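Side-chain contacts in activated BY transcription factor SSRB (Salmonella enterica, PDB 2WNW), which belongs to glycosyl hydrolase family 30 and joins a TIM barrel to a beta-sandwich domain: residues Q44-G49 and H136-A141; L85-I90 and F292-V297; S142-P147 and I329-L334. All blocks are in the same frame, centred on the assembly; numbering follows the deposited sequence.

From the N terminus, the chain passes from strand 41-44 into the barrel at 44-49, follows strand 85-90, runs along strand 138-143 and, after three further barrel strands, reaches strands 289-294 and 327-330. Contact 1 (44-49 with 136-141) closes a loop of 86 residues that contains strand 85-90. Contact 2 (85-90 with 292-297) opens within that loop and ends beyond it, so the two cross. Contact 3 (142-147 with 329-334) opens after contact 1 has closed and crosses contact 2. All three span the eight-stranded parallel barrel: contact 1 at the N-terminal ends of the strands, contact 2 through the interior, contact 3 just beyond the C-terminal ends, only about 6 Å from contact 2 between centres.

Contact 1: residues Q44-G49 and H136-A141; sequences QIDGFG and HMKLMA
Asp-46 and Lys-138 meet through their charged ends, the two side chains inclined to one another rather than lying side by side. A salt bridge of 3.2 Å between OD2 of Asp-46 and NZ of Lys-138 is the one close approach between the two segments. The lysine does most of the reaching: with CG trans to the backbone N (chi1 178°) and every later torsion close to 180°, the chain is fully extended and delivers its ammonium to the carboxylate. The shorter aspartate has CG beside its own backbone N (chi1 -58°). The ammonium sits at the OD2 branch, with OD1 of Asp-46 farther from NZ of Lys-138, at 4.6 Å.

Each charge has a second partner. OD2 of Asp-46 also forms a salt bridge with Lys-289, and NZ of Lys-138 forms one with Glu-234, which makes a chain of alternating charges that probably offset one another. Its members come from the start of strands 138-143, 234-239 and 289-294 and from the loop leading into strand 48-51. This is a polar network across the N-terminal mouth of a TIM barrel, the end at which its parallel strands begin.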
loop_
_atom_site.group_PDB
_atom_site.type_symbol
_atom_site.label_atom_id
_atom_site.label_comp_id
_atom_site.label_asym_id
_atom_site.label_seq_id
_atom_site.Cartn_x
_atom_site.Cartn_y
_atom_site.Cartn_z
ATOM N N GLN A 44 15.652 -6.928 0.759
ATOM C CA GLN A 44 16.155 -8.137 1.405
ATOM C C GLN A 44 15.800 -8.105 2.888
ATOM O O GLN A 44 15.841 -7.048 3.520
ATOM C CB GLN A 44 17.675 -8.234 1.244
ATOM C CG GLN A 44 18.249 -9.586 1.625
ATOM C CD GLN A 44 19.697 -9.750 1.188
ATOM O OE1 GLN A 44 20.106 -10.828 0.756
ATOM N NE2 GLN A 44 20.478 -8.684 1.305
ATOM N N ILE A 45 15.453 -9.259 3.443
ATOM C CA ILE A 45 15.097 -9.331 4.853
ATOM C C ILE A 45 16.143 -10.132 5.626
ATOM O O ILE A 45 16.752 -11.057 5.087
ATOM C CB ILE A 45 13.675 -9.933 5.028
ATOM C CG1 ILE A 45 13.647 -11.404 4.615
ATOM C CG2 ILE A 45 12.680 -9.155 4.157
ATOM C CD1 ILE A 45 13.883 -12.359 5.765
ATOM N N ASP A 46 16.349 -9.764 6.887
ATOM C CA ASP A 46 17.349 -10.422 7.720
ATOM C C ASP A 46 16.855 -11.580 8.582
ATOM O O ASP A 46 17.667 -12.350 9.101
ATOM C CB ASP A 46 18.044 -9.385 8.610
ATOM C CG ASP A 46 18.717 -8.285 7.803
ATOM O OD1 ASP A 46 19.090 -8.555 6.645
ATOM O OD2 ASP A 46 18.886 -7.161 8.324
ATOM N N GLY A 47 15.541 -11.707 8.751
ATOM C CA GLY A 47 15.017 -12.799 9.554
ATOM C C GLY A 47 13.826 -12.477 10.443
ATOM O O GLY A 47 13.183 -11.434 10.294
ATOM N N PHE A 48 13.538 -13.390 11.369
ATOM C CA PHE A 48 12.422 -13.262 12.309
ATOM C C PHE A 48 12.852 -13.755 13.685
ATOM O O PHE A 48 13.690 -14.652 13.798
ATOM C CB PHE A 48 11.222 -14.111 11.858
ATOM C CG PHE A 48 10.693 -13.757 10.503
ATOM C CD1 PHE A 48 11.374 -14.138 9.352
ATOM C CD2 PHE A 48 9.523 -13.017 10.377
ATOM C CE1 PHE A 48 10.896 -13.783 8.091
ATOM C CE2 PHE A 48 9.039 -12.659 9.126
ATOM C CZ PHE A 48 9.726 -13.043 7.980
ATOM N N GLY A 49 12.270 -13.180 14.732
ATOM C CA GLY A 49 12.609 -13.608 16.075
ATOM C C GLY A 49 11.824 -12.898 17.157
ATOM O O GLY A 49 10.829 -12.225 16.880
ATOM N N HIS A 136 23.817 -19.346 14.798
ATOM C CA HIS A 136 23.947 -18.263 13.827
ATOM C C HIS A 136 22.922 -17.137 13.973
ATOM O O HIS A 136 22.801 -16.282 13.093
ATOM C CB HIS A 136 23.903 -18.833 12.407
ATOM C CG HIS A 136 25.071 -19.710 12.080
ATOM N ND1 HIS A 136 24.929 -20.999 11.610
ATOM C CD2 HIS A 136 26.405 -19.489 12.177
ATOM C CE1 HIS A 136 26.124 -21.536 11.435
ATOM N NE2 HIS A 136 27.037 -20.641 11.772
ATOM N N MET A 137 22.192 -17.133 15.082
ATOM C CA MET A 137 21.201 -16.088 15.326
ATOM C C MET A 137 21.874 -14.722 15.289
ATOM O O MET A 137 22.999 -14.565 15.762
ATOM C CB MET A 137 20.563 -16.248 16.707
ATOM C CG MET A 137 19.661 -17.440 16.886
ATOM S SD MET A 137 18.910 -17.346 18.525
ATOM C CE MET A 137 17.825 -15.923 18.297
ATOM N N LYS A 138 21.181 -13.736 14.731
ATOM C CA LYS A 138 21.702 -12.375 14.672
ATOM C C LYS A 138 21.069 -11.659 15.867
ATOM O O LYS A 138 19.850 -11.469 15.910
ATOM C CB LYS A 138 21.282 -11.702 13.363
ATOM C CG LYS A 138 21.742 -10.260 13.226
ATOM C CD LYS A 138 21.163 -9.607 11.978
ATOM C CE LYS A 138 21.582 -8.146 11.881
ATOM N NZ LYS A 138 20.962 -7.444 10.723
ATOM N N LEU A 139 21.896 -11.265 16.832
ATOM C CA LEU A 139 21.401 -10.617 18.039
ATOM C C LEU A 139 21.555 -9.098 18.062
ATOM O O LEU A 139 22.588 -8.552 17.665
ATOM C CB LEU A 139 22.096 -11.224 19.265
ATOM C CG LEU A 139 22.087 -12.757 19.341
ATOM C CD1 LEU A 139 22.892 -13.225 20.548
ATOM C CD2 LEU A 139 20.657 -13.262 19.429
ATOM N N MET A 140 20.513 -8.430 18.546
ATOM C CA MET A 140 20.489 -6.978 18.648
ATOM C C MET A 140 20.317 -6.569 20.110
ATOM O O MET A 140 19.518 -7.162 20.833
ATOM C CB MET A 140 19.329 -6.425 17.823
ATOM C CG MET A 140 19.175 -4.911 17.869
ATOM S SD MET A 140 17.782 -4.392 16.848
ATOM C CE MET A 140 17.792 -2.620 17.080
ATOM N N ALA A 141 21.068 -5.563 20.543
ATOM C CA ALA A 141 20.975 -5.089 21.921
ATOM C C ALA A 141 20.572 -3.621 21.914
ATOM O O ALA A 141 21.068 -2.840 21.099
ATOM C CB ALA A 141 22.313 -5.272 22.639
#

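Contact 2: residues L85-I90 and F292-V297; sequences LARMPI and FSEGCV
Ser-293 and Glu-294 receive the long side chain of Arg-87 as it crosses the barrel interior. At Ser-293 the contact is made by backbone and CB: the carbonyl O lies 3.5 Å from CD of Arg-87, and CB is stationed over one face of the guanidinium. The same carbonyl O accepts a hydrogen bond from a water, which in turn accepts one of 2.8 Å from NH1 of Arg-87. The serine hydroxyl is engaged elsewhere, with Asp-239.

One residue on, Glu-294 points its CB toward the arginine and takes the direct bond. Its OE1 accepts from NH1 of Arg-87 at 3.1 Å with an N-H...O angle of 152°, through the anti lone pair, and lies close to the guanidinium plane. Carboxylate and guanidinium planes are turned 31° apart, and a single N-H joins them rather than a forked pair. Arg-87 gets there with CG trans to its backbone N (chi1 180°) and an extended chain as far as NE. NH1 holds both the glutamate and the water, while NH2 forms a salt bridge with Asp-239 and a hydrogen bond with Asn-195, and NE bonds Ser-142; together these bonds fix the rotation of the group. OE2 of Glu-294 is bonded to Tyr-270 and to a glycerol.

Strand 85-90 lies between strands 48-51 and 138-143 in the barrel, and strand 289-294 between 264-268 and 327-330. Phe-292, on strand 289-294, packs against helix 305-322, and its ring meets those of Phe-328 and Trp-269.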
loop_
_atom_site.group_PDB
_atom_site.type_symbol
_atom_site.label_atom_id
_atom_site.label_comp_id
_atom_site.label_asym_id
_atom_site.label_seq_id
_atom_site.Cartn_x
_atom_site.Cartn_y
_atom_site.Cartn_z
ATOM N N LEU A 85 16.550 -14.086 14.525
ATOM C CA LEU A 85 16.843 -12.761 15.067
ATOM C C LEU A 85 16.415 -12.705 16.529
ATOM O O LEU A 85 15.642 -13.542 16.994
ATOM C CB LEU A 85 16.068 -11.671 14.318
ATOM C CG LEU A 85 16.281 -11.421 12.826
ATOM C CD1 LEU A 85 15.384 -10.265 12.387
ATOM C CD2 LEU A 85 17.742 -11.091 12.556
ATOM N N ALA A 86 16.908 -11.698 17.240
ATOM C CA ALA A 86 16.537 -11.498 18.631
ATOM C C ALA A 86 16.957 -10.107 19.075
ATOM O O ALA A 86 17.858 -9.499 18.494
ATOM C CB ALA A 86 17.194 -12.552 19.522
ATOM N N ARG A 87 16.280 -9.600 20.098
ATOM C CA ARG A 87 16.605 -8.296 20.661
ATOM C C ARG A 87 16.670 -8.513 22.163
ATOM O O ARG A 87 15.925 -9.327 22.712
ATOM C CB ARG A 87 15.526 -7.265 20.306
ATOM C CG ARG A 87 15.767 -5.854 20.863
ATOM C CD ARG A 87 15.044 -4.810 20.006
ATOM N NE ARG A 87 15.121 -3.442 20.530
ATOM C CZ ARG A 87 14.189 -2.870 21.292
ATOM N NH1 ARG A 87 13.096 -3.542 21.642
ATOM N NH2 ARG A 87 14.330 -1.611 21.683
ATOM N N MET A 88 17.581 -7.807 22.818
ATOM C CA MET A 88 17.743 -7.926 24.261
ATOM C C MET A 88 18.129 -6.568 24.831
ATOM O O MET A 88 18.682 -5.724 24.129
ATOM C CB MET A 88 18.801 -8.980 24.585
ATOM C CG MET A 88 20.110 -8.803 23.835
ATOM S SD MET A 88 21.034 -10.347 23.828
ATOM C CE MET A 88 22.560 -9.836 23.030
ATOM N N PRO A 89 17.834 -6.340 26.117
ATOM C CA PRO A 89 18.144 -5.072 26.770
ATOM C C PRO A 89 19.530 -4.934 27.389
ATOM O O PRO A 89 20.079 -5.889 27.946
ATOM C CB PRO A 89 17.052 -4.972 27.826
ATOM C CG PRO A 89 16.953 -6.395 28.290
ATOM C CD PRO A 89 16.971 -7.174 26.980
ATOM N N ILE A 90 20.082 -3.730 27.265
ATOM C CA ILE A 90 21.368 -3.377 27.855
ATOM C C ILE A 90 20.889 -2.692 29.138
ATOM O O ILE A 90 20.396 -1.563 29.105
ATOM C CB ILE A 90 22.150 -2.391 26.948
ATOM C CG1 ILE A 90 22.481 -3.076 25.618
ATOM C CG2 ILE A 90 23.422 -1.917 27.653
ATOM C CD1 ILE A 90 23.191 -2.181 24.601
ATOM N N PHE A 292 11.655 -3.874 11.916
ATOM C CA PHE A 292 10.575 -3.862 12.900
ATOM C C PHE A 292 11.244 -4.489 14.119
ATOM O O PHE A 292 11.570 -5.679 14.111
ATOM C CB PHE A 292 9.392 -4.731 12.469
ATOM C CG PHE A 292 8.350 -4.876 13.539
ATOM C CD1 PHE A 292 7.493 -3.822 13.839
ATOM C CD2 PHE A 292 8.276 -6.037 14.302
ATOM C CE1 PHE A 292 6.576 -3.922 14.894
ATOM C CE2 PHE A 292 7.363 -6.145 15.358
ATOM C CZ PHE A 292 6.514 -5.078 15.650
ATOM N N SER A 293 11.446 -3.699 15.167
ATOM C CA SER A 293 12.152 -4.196 16.342
ATOM C C SER A 293 11.352 -4.576 17.578
ATOM O O SER A 293 11.899 -5.203 18.482
ATOM C CB SER A 293 13.219 -3.182 16.754
ATOM O OG SER A 293 12.609 -1.957 17.117
ATOM N N GLU A 294 10.085 -4.193 17.651
ATOM C CA GLU A 294 9.306 -4.540 18.831
ATOM C C GLU A 294 7.811 -4.296 18.704
ATOM O O GLU A 294 7.370 -3.295 18.146
ATOM C CB GLU A 294 9.818 -3.770 20.051
ATOM C CG GLU A 294 9.202 -4.242 21.360
ATOM C CD GLU A 294 9.222 -3.174 22.433
ATOM O OE1 GLU A 294 10.319 -2.673 22.762
ATOM O OE2 GLU A 294 8.135 -2.839 22.949
ATOM N N GLY A 295 7.042 -5.227 19.254
ATOM C CA GLY A 295 5.601 -5.119 19.245
ATOM C C GLY A 295 5.039 -6.205 20.142
ATOM O O GLY A 295 5.671 -7.247 20.334
ATOM N N CYS A 296 3.868 -5.950 20.716
ATOM C CA CYS A 296 3.199 -6.923 21.572
ATOM C C CYS A 296 1.754 -6.482 21.751
ATOM O O CYS A 296 1.372 -5.384 21.332
ATOM C CB CYS A 296 3.886 -7.025 22.945
ATOM S SG CYS A 296 3.662 -5.591 24.046
ATOM N N VAL A 297 0.952 -7.347 22.361
ATOM C CA VAL A 297 -0.448 -7.049 22.620
ATOM C C VAL A 297 -0.678 -7.237 24.114
ATOM O O VAL A 297 0.046 -7.984 24.771
ATOM C CB VAL A 297 -1.391 -7.997 21.829
ATOM C CG1 VAL A 297 -1.227 -7.763 20.327
ATOM C CG2 VAL A 297 -1.089 -9.449 22.173
HETATM O O HOH W 1 12.106 -6.117 21.074
#

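Contact 3: residues S142-P147 and I329-L334; sequences SPWSPP and IDWNLL. With GOL (glycerol), chain F.
Trp-144 and Trp-331 bring the outer corners of their six-membered rings together, CZ2 of Trp-144 lying 3.3 Å from CH2 of Trp-331. The rings are nearly parallel, with planes at 13°, yet slid so far apart that their centroids are 5.3 Å from each other and they barely overlap. The two indoles run past one another in opposite directions.

The conformations differ. Trp-331 has its CG trans to the backbone N, which carries the indole across to Trp-144. In Trp-144 chi1 is -97°, away from the usual staggered values, and the ring reaches inward from the loop after strand 138-143. Its surroundings include Arg-87 and Pro-89. On one face of Trp-331 the amide ND2 of Asn-332 sits 3.2 Å above the plane, near the rim, while the ring of Phe-95 meets the indole almost at right angles.

Both pyrrole N-H groups are directed to one glycerol. NE1 of Trp-144 donates to O2 of the glycerol at 2.9 Å, and the acceptor lies at the ring edge near its plane. NE1 of Trp-331 donates to O1 of the glycerol at 3.0 Å along a more bent path, with an N-H...O angle of 137°.

Asp-94, Glu-196 and Glu-294 also hydrogen-bond this glycerol. The molecule, probably from the crystallisation liquor, is gripped by two indole N-H donors and three acidic side chains; this is consistent with a polar pocket at the C-terminal end of the barrel, where TIM-barrel enzymes carry their active sites.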
loop_
_atom_site.group_PDB
_atom_site.type_symbol
_atom_site.label_atom_id
_atom_site.label_comp_id
_atom_site.label_asym_id
_atom_site.label_seq_id
_atom_site.Cartn_x
_atom_site.Cartn_y
_atom_site.Cartn_z
ATOM N N SER A 142 19.661 -3.258 22.816
ATOM C CA SER A 142 19.162 -1.890 22.931
ATOM C C SER A 142 19.019 -1.498 24.397
ATOM O O SER A 142 18.606 -2.311 25.221
ATOM C CB SER A 142 17.776 -1.755 22.282
ATOM O OG SER A 142 17.774 -2.163 20.928
ATOM N N PRO A 143 19.354 -0.243 24.737
ATOM C CA PRO A 143 19.232 0.207 26.125
ATOM C C PRO A 143 17.887 0.898 26.340
ATOM O O PRO A 143 17.347 1.514 25.424
ATOM C CB PRO A 143 20.377 1.216 26.283
ATOM C CG PRO A 143 21.146 1.173 24.970
ATOM C CD PRO A 143 20.153 0.709 23.952
ATOM N N TRP A 144 17.349 0.780 27.546
ATOM C CA TRP A 144 16.111 1.451 27.896
ATOM C C TRP A 144 16.533 2.666 28.732
ATOM O O TRP A 144 15.850 3.689 28.762
ATOM C CB TRP A 144 15.205 0.522 28.709
ATOM C CG TRP A 144 14.139 -0.185 27.894
ATOM C CD1 TRP A 144 12.787 -0.021 28.007
ATOM C CD2 TRP A 144 14.336 -1.184 26.879
ATOM N NE1 TRP A 144 12.130 -0.855 27.132
ATOM C CE2 TRP A 144 13.055 -1.580 26.428
ATOM C CE3 TRP A 144 15.467 -1.782 26.308
ATOM C CZ2 TRP A 144 12.872 -2.550 25.431
ATOM C CZ3 TRP A 144 15.286 -2.751 25.313
ATOM C CH2 TRP A 144 13.994 -3.122 24.888
ATOM N N SER A 145 17.675 2.551 29.406
ATOM C CA SER A 145 18.179 3.663 30.214
ATOM C C SER A 145 19.592 3.491 30.751
ATOM O O SER A 145 19.987 2.399 31.151
ATOM C CB SER A 145 17.253 3.928 31.410
ATOM O OG SER A 145 17.794 4.940 32.259
ATOM N N PRO A 146 20.383 4.579 30.739
ATOM C CA PRO A 146 21.756 4.545 31.252
ATOM C C PRO A 146 21.611 4.473 32.774
ATOM O O PRO A 146 20.498 4.593 33.295
ATOM C CB PRO A 146 22.331 5.895 30.812
ATOM C CG PRO A 146 21.537 6.228 29.573
ATOM C CD PRO A 146 20.133 5.822 29.988
ATOM N N PRO A 147 22.720 4.274 33.507
ATOM C CA PRO A 147 22.628 4.204 34.972
ATOM C C PRO A 147 22.024 5.509 35.493
ATOM O O PRO A 147 22.187 6.556 34.868
ATOM C CB PRO A 147 24.084 4.032 35.404
ATOM C CG PRO A 147 24.713 3.329 34.221
ATOM C CD PRO A 147 24.104 4.062 33.049
ATOM N N ILE A 329 11.114 -8.558 14.725
ATOM C CA ILE A 329 11.499 -8.974 16.062
ATOM C C ILE A 329 10.345 -8.683 17.015
ATOM O O ILE A 329 9.981 -7.526 17.247
ATOM C CB ILE A 329 12.750 -8.248 16.586
ATOM C CG1 ILE A 329 13.895 -8.365 15.573
ATOM C CG2 ILE A 329 13.186 -8.892 17.906
ATOM C CD1 ILE A 329 15.174 -7.669 16.015
ATOM N N ASP A 330 9.772 -9.755 17.546
ATOM C CA ASP A 330 8.670 -9.681 18.496
ATOM C C ASP A 330 9.252 -9.222 19.834
ATOM O O ASP A 330 10.471 -9.204 20.010
ATOM C CB ASP A 330 8.043 -11.074 18.626
ATOM C CG ASP A 330 6.893 -11.128 19.617
ATOM O OD1 ASP A 330 6.143 -10.134 19.747
ATOM O OD2 ASP A 330 6.727 -12.188 20.255
ATOM N N TRP A 331 8.389 -8.832 20.765
ATOM C CA TRP A 331 8.843 -8.403 22.085
ATOM C C TRP A 331 9.097 -9.699 22.870
ATOM O O TRP A 331 9.524 -10.694 22.277
ATOM C CB TRP A 331 7.756 -7.538 22.739
ATOM C CG TRP A 331 8.129 -6.782 24.008
ATOM C CD1 TRP A 331 7.250 -6.228 24.896
ATOM C CD2 TRP A 331 9.446 -6.480 24.511
ATOM N NE1 TRP A 331 7.929 -5.606 25.916
ATOM C CE2 TRP A 331 9.276 -5.743 25.708
ATOM C CE3 TRP A 331 10.750 -6.758 24.072
ATOM C CZ2 TRP A 331 10.359 -5.282 26.473
ATOM C CZ3 TRP A 331 11.832 -6.300 24.834
ATOM C CH2 TRP A 331 11.626 -5.571 26.023
ATOM N N ASN A 332 8.832 -9.708 24.177
ATOM C CA ASN A 332 9.072 -10.903 25.000
ATOM C C ASN A 332 8.721 -12.232 24.328
ATOM O O ASN A 332 7.593 -12.437 23.889
ATOM C CB ASN A 332 8.287 -10.828 26.312
ATOM C CG ASN A 332 8.604 -9.593 27.114
ATOM O OD1 ASN A 332 9.642 -9.511 27.779
ATOM N ND2 ASN A 332 7.707 -8.613 27.054
ATOM N N LEU A 333 9.694 -13.137 24.270
ATOM C CA LEU A 333 9.493 -14.460 23.686
ATOM C C LEU A 333 8.593 -15.281 24.591
ATOM O O LEU A 333 7.799 -16.109 24.131
ATOM C CB LEU A 333 10.813 -15.226 23.612
ATOM C CG LEU A 333 11.924 -14.894 22.630
ATOM C CD1 LEU A 333 13.219 -15.524 23.125
ATOM C CD2 LEU A 333 11.558 -15.416 21.260
ATOM N N LEU A 334 8.746 -15.040 25.887
ATOM C CA LEU A 334 8.046 -15.803 26.905
ATOM C C LEU A 334 7.742 -14.977 28.146
ATOM O O LEU A 334 8.516 -14.100 28.515
ATOM C CB LEU A 334 8.944 -16.983 27.293
ATOM C CG LEU A 334 8.701 -17.746 28.593
ATOM C CD1 LEU A 334 7.531 -18.691 28.398
ATOM C CD2 LEU A 334 9.963 -18.525 28.977
HETATM C C1 GOL F . 7.337 -2.040 26.264
HETATM O O1 GOL F . 7.046 -3.046 27.231
HETATM C C2 GOL F . 8.863 -1.776 26.249
HETATM O O2 GOL F . 9.316 -1.431 27.519
HETATM C C3 GOL F . 9.256 -0.585 25.368
HETATM O O3 GOL F . 8.903 -0.705 24.028
#